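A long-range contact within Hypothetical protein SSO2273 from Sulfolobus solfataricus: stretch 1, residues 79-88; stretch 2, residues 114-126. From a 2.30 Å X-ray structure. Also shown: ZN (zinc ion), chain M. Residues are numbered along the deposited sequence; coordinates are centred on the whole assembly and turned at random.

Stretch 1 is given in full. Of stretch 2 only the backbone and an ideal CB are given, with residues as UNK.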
# COMPACT_ATOMS: atom_id res chain seq x y z
N ASN C 79 15.81 -11.03 4.76
CA ASN C 79 16.42 -12.12 5.54
C ASN C 79 15.34 -12.90 6.29
O ASN C 79 15.37 -14.12 6.36
CB ASN C 79 17.45 -11.58 6.51
CG ASN C 79 18.72 -11.14 5.83
OD1 ASN C 79 18.94 -11.43 4.66
ND2 ASN C 79 19.56 -10.43 6.56
N TYR C 80 14.36 -12.18 6.82
CA TYR C 80 13.35 -12.83 7.61
C TYR C 80 12.51 -13.80 6.75
O TYR C 80 12.21 -14.93 7.18
CB TYR C 80 12.49 -11.84 8.39
CG TYR C 80 11.35 -12.57 8.96
CD1 TYR C 80 11.54 -13.52 9.98
CD2 TYR C 80 10.07 -12.44 8.42
CE1 TYR C 80 10.47 -14.27 10.47
CE2 TYR C 80 8.99 -13.18 8.91
CZ TYR C 80 9.20 -14.08 9.93
OH TYR C 80 8.11 -14.77 10.40
N LEU C 81 12.18 -13.41 5.52
CA LEU C 81 11.48 -14.36 4.62
C LEU C 81 12.38 -15.56 4.19
O LEU C 81 11.89 -16.69 4.01
CB LEU C 81 10.91 -13.64 3.41
CG LEU C 81 10.15 -14.45 2.35
CD1 LEU C 81 9.22 -15.44 3.00
CD2 LEU C 81 9.36 -13.48 1.45
N ILE C 82 13.67 -15.31 4.01
CA ILE C 82 14.61 -16.34 3.61
C ILE C 82 14.73 -17.36 4.73
O ILE C 82 14.67 -18.56 4.49
CB ILE C 82 15.99 -15.75 3.26
CG1 ILE C 82 15.93 -15.06 1.88
CG2 ILE C 82 17.08 -16.86 3.30
CD1 ILE C 82 17.15 -14.20 1.51
N LYS C 83 14.88 -16.85 5.95
CA LYS C 83 14.87 -17.66 7.16
C LYS C 83 13.56 -18.45 7.26
O LYS C 83 13.57 -19.63 7.56
CB LYS C 83 15.07 -16.75 8.39
CG LYS C 83 15.19 -17.47 9.72
CD LYS C 83 15.49 -16.58 10.93
CE LYS C 83 15.66 -17.45 12.18
NZ LYS C 83 15.99 -16.72 13.45
N ALA C 84 12.43 -17.81 7.01
CA ALA C 84 11.13 -18.50 7.12
C ALA C 84 11.00 -19.63 6.10
O ALA C 84 10.58 -20.72 6.46
CB ALA C 84 9.94 -17.50 6.99
N HIS C 85 11.36 -19.37 4.85
CA HIS C 85 11.27 -20.35 3.79
C HIS C 85 12.11 -21.59 4.14
O HIS C 85 11.62 -22.72 4.12
CB HIS C 85 11.71 -19.74 2.42
CG HIS C 85 11.83 -20.75 1.32
ND1 HIS C 85 10.73 -21.32 0.70
CD2 HIS C 85 12.92 -21.36 0.78
CE1 HIS C 85 11.15 -22.21 -0.19
NE2 HIS C 85 12.47 -22.27 -0.14
N ARG C 86 13.35 -21.35 4.54
CA ARG C 86 14.33 -22.40 4.72
C ARG C 86 14.17 -23.18 6.04
O ARG C 86 14.37 -24.40 6.09
CB ARG C 86 15.72 -21.78 4.55
CG ARG C 86 15.98 -21.35 3.12
CD ARG C 86 17.31 -20.63 2.89
NE ARG C 86 17.40 -20.24 1.49
CZ ARG C 86 18.32 -19.44 0.95
NH1 ARG C 86 19.27 -18.88 1.67
NH2 ARG C 86 18.25 -19.16 -0.34
N VAL C 87 13.79 -22.49 7.12
CA VAL C 87 13.44 -23.17 8.35
C VAL C 87 12.22 -24.09 8.14
O VAL C 87 12.24 -25.25 8.57
CB VAL C 87 13.21 -22.18 9.50
CG1 VAL C 87 12.60 -22.88 10.71
CG2 VAL C 87 14.53 -21.46 9.85
N ILE C 88 11.18 -23.60 7.48
CA ILE C 88 10.03 -24.45 7.16
C ILE C 88 10.46 -25.65 6.31
O ILE C 88 10.06 -26.77 6.60
CB ILE C 88 8.90 -23.66 6.46
CG1 ILE C 88 8.09 -22.89 7.50
CG2 ILE C 88 7.94 -24.62 5.74
CD1 ILE C 88 7.28 -21.78 6.92
N UNK C 114 4.33 -15.43 11.36
CA UNK C 114 4.93 -14.43 12.26
C UNK C 114 6.34 -14.78 12.79
O UNK C 114 6.69 -15.96 12.95
CB UNK C 114 4.00 -14.22 13.45
N UNK C 115 7.09 -13.72 13.06
CA UNK C 115 8.49 -13.75 13.46
C UNK C 115 8.75 -14.68 14.62
O UNK C 115 9.72 -15.47 14.60
CB UNK C 115 8.96 -12.34 13.82
N UNK C 116 7.88 -14.59 15.62
CA UNK C 116 8.02 -15.40 16.81
C UNK C 116 8.10 -16.89 16.44
O UNK C 116 8.95 -17.60 16.96
CB UNK C 116 6.85 -15.14 17.77
N UNK C 117 7.22 -17.34 15.53
CA UNK C 117 7.15 -18.74 15.15
C UNK C 117 8.41 -19.19 14.43
O UNK C 117 9.00 -20.24 14.76
CB UNK C 117 5.93 -18.99 14.27
N UNK C 118 8.83 -18.41 13.45
CA UNK C 118 10.06 -18.75 12.73
C UNK C 118 11.29 -18.79 13.65
O UNK C 118 12.06 -19.73 13.58
CB UNK C 118 10.29 -17.74 11.60
N UNK C 119 11.47 -17.81 14.54
CA UNK C 119 12.58 -17.83 15.48
C UNK C 119 12.48 -18.99 16.44
O UNK C 119 13.50 -19.60 16.78
CB UNK C 119 12.64 -16.52 16.26
N UNK C 120 11.26 -19.33 16.88
CA UNK C 120 11.16 -20.45 17.82
C UNK C 120 11.36 -21.78 17.13
O UNK C 120 11.91 -22.71 17.72
CB UNK C 120 9.80 -20.44 18.53
N UNK C 121 10.93 -21.86 15.87
CA UNK C 121 11.04 -23.09 15.10
C UNK C 121 12.50 -23.31 14.74
O UNK C 121 12.98 -24.44 14.74
CB UNK C 121 10.17 -23.04 13.84
N UNK C 122 13.21 -22.22 14.48
CA UNK C 122 14.64 -22.25 14.24
C UNK C 122 15.37 -22.84 15.43
O UNK C 122 16.15 -23.80 15.29
CB UNK C 122 15.16 -20.84 13.94
N UNK C 123 15.07 -22.33 16.62
CA UNK C 123 15.66 -22.91 17.83
C UNK C 123 15.29 -24.39 18.03
O UNK C 123 16.13 -25.21 18.33
CB UNK C 123 15.22 -22.10 19.05
N UNK C 124 14.02 -24.72 17.83
CA UNK C 124 13.53 -26.10 18.00
C UNK C 124 14.23 -27.09 17.09
O UNK C 124 14.48 -28.21 17.49
CB UNK C 124 12.02 -26.16 17.74
N UNK C 125 14.58 -26.66 15.87
CA UNK C 125 15.28 -27.50 14.89
C UNK C 125 16.79 -27.49 15.06
O UNK C 125 17.51 -28.05 14.24
CB UNK C 125 14.93 -27.04 13.47
N UNK C 126 17.28 -26.82 16.09
CA UNK C 126 18.68 -26.80 16.41
C UNK C 126 19.49 -25.74 15.69
O UNK C 126 20.66 -25.97 15.41
CB UNK C 126 19.28 -28.18 16.11
ZN ZN M . 13.31 -23.60 -1.25

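Stretch 1 is helical throughout, and the backbone of stretch 2 is a helix from 115 to 124. The two axes come within 9.7 Å and cross at 49°, so only some positions of stretch 2 can meet stretch 1.

Position 114 sits just before the first helical turn, with phi -62° and psi 151°. Its CB points away from stretch 1. Ser, Thr, Asp or Pro would suit such an N-cap. It is Pro-114, whose backbone C lies 3.0 Å from Tyr-80 OH.

At position 115 CB points sideways, and the ideal CB is 4.2 Å from Tyr-80 CE1. Beyond it there is open space, and the first turn of a helix favours an acidic residue. Many polar side chains would do. Glu-115 CB comes 4.2 Å from Tyr-80 CE1, and its carboxylate leads away.

Position 116 points away and reaches nothing of stretch 1, so a polar residue is a fair guess. Glu-116 holds OE2 3.0 Å from the NZ of position 120, in a salt bridge one turn on. Position 117 points sideways and is also out of contact; stretch 1 sets no demand there. It is Ile-117.

Position 118 points toward stretch 1. Its ideal CB is 3.7 Å from Tyr-80 CE1 and 4.6 Å from Ala-84 CA. The small Ala-84 leaves a hollow, bordered by Tyr-80, Lys-83 and Ile-88. An apolar side chain of medium size fits: Ile, Leu, Val or Met. Ile-118 is the knob in this hole. Its CG1 packs 3.6 Å from Ala-84 CB, and its CG2 lies 3.7 Å from Lys-83 CG.

At position 119 CB points away, yet the ideal CB is only 4.4 Å from Lys-83 NZ. The amine calls for an acceptor, so Asp, Glu, Asn or Gln could answer. Asp-119, with chi1 in m, turns back: Lys-83 NZ donates to its OD1 at 2.7 Å in a salt bridge.

Position 120 is out of reach of stretch 1, so many polar side chains would do; one turn after Glu-116 a basic one could pair with it. Lys-120 does.

Position 121 points toward stretch 1, with the ideal CB 4.0 Å from Val-87 CG1. Leu, Ile, Val or Met would suit. Leu-121 places CG 3.6 Å from Val-87 CG1.

At position 122 CB also points toward stretch 1, and the ideal CB is 3.9 Å from Lys-83 CE and 4.2 Å from Val-87 CG2. Aliphatic or aromatic groups fit beside the extended lysine. Tyr-122 offers a ring face: Lys-83 CE lies over it in a CH-pi contact and NZ makes a cation-pi contact. Val-87 CG2 meets the ring edge, 3.8 Å from CD1.

Positions 123 and 124 are out of reach and accept many residues; they are Asn-123 and Tyr-124.

Position 125 points toward stretch 1, but its CB touches nothing, so a longer apolar chain such as Leu, Met or Ile would be one way to reach Val-87. Leu-125 brings CD1 to 3.7 Å from Val-87 CG1.

Position 126 has positive phi in a Schellman motif, and a CB would jam against the preceding carbonyl. Glycine is called for, and it is Gly-126.

Stretch 2 (114-126) PEEIIDKLYNYLG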
# COMPACT_ATOMS: atom_id res chain seq x y z
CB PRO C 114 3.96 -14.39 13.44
CG PRO C 114 2.65 -14.87 12.87
CD PRO C 114 3.00 -15.86 11.82
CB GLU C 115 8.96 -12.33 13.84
CG GLU C 115 10.38 -12.24 14.47
CD GLU C 115 10.80 -10.81 14.89
OE1 GLU C 115 10.12 -9.81 14.51
OE2 GLU C 115 11.82 -10.71 15.61
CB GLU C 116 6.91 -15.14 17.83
CG GLU C 116 7.19 -15.81 19.19
CD GLU C 116 6.08 -15.63 20.20
OE1 GLU C 116 5.16 -14.83 19.95
OE2 GLU C 116 6.13 -16.32 21.25
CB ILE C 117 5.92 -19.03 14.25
CG1 ILE C 117 4.63 -18.92 15.05
CG2 ILE C 117 6.00 -20.41 13.66
CD1 ILE C 117 3.37 -18.97 14.19
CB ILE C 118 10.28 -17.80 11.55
CG1 ILE C 118 9.19 -18.05 10.50
CG2 ILE C 118 11.70 -17.95 10.96
CD1 ILE C 118 9.11 -19.46 10.00
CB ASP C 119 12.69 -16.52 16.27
CG ASP C 119 13.18 -15.34 15.40
OD1 ASP C 119 13.63 -15.60 14.26
OD2 ASP C 119 13.11 -14.16 15.84
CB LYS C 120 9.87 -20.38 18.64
CG LYS C 120 10.04 -19.35 19.77
CD LYS C 120 8.91 -19.28 20.75
CE LYS C 120 9.38 -18.58 22.02
NZ LYS C 120 8.29 -17.86 22.70
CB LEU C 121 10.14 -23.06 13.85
CG LEU C 121 10.13 -24.29 12.93
CD1 LEU C 121 9.73 -25.56 13.69
CD2 LEU C 121 9.24 -24.11 11.72
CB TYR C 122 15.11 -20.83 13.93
CG TYR C 122 16.58 -20.60 13.74
CD1 TYR C 122 17.19 -20.84 12.51
CD2 TYR C 122 17.34 -20.02 14.73
CE1 TYR C 122 18.52 -20.58 12.29
CE2 TYR C 122 18.70 -19.75 14.52
CZ TYR C 122 19.29 -20.03 13.29
OH TYR C 122 20.65 -19.77 13.06
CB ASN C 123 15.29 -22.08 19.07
CG ASN C 123 15.90 -20.68 19.04
OD1 ASN C 123 16.73 -20.35 18.19
ND2 ASN C 123 15.46 -19.84 19.96
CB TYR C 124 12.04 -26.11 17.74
CG TYR C 124 11.33 -27.41 17.91
CD1 TYR C 124 10.95 -27.87 19.17
CD2 TYR C 124 10.95 -28.16 16.79
CE1 TYR C 124 10.24 -29.08 19.32
CE2 TYR C 124 10.24 -29.36 16.92
CZ TYR C 124 9.90 -29.81 18.19
OH TYR C 124 9.22 -30.99 18.33
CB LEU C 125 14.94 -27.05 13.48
CG LEU C 125 13.46 -27.15 13.08
CD1 LEU C 125 13.21 -26.41 11.73
CD2 LEU C 125 12.96 -28.58 13.03
O HOH W 1 15.28 -22.63 -0.95
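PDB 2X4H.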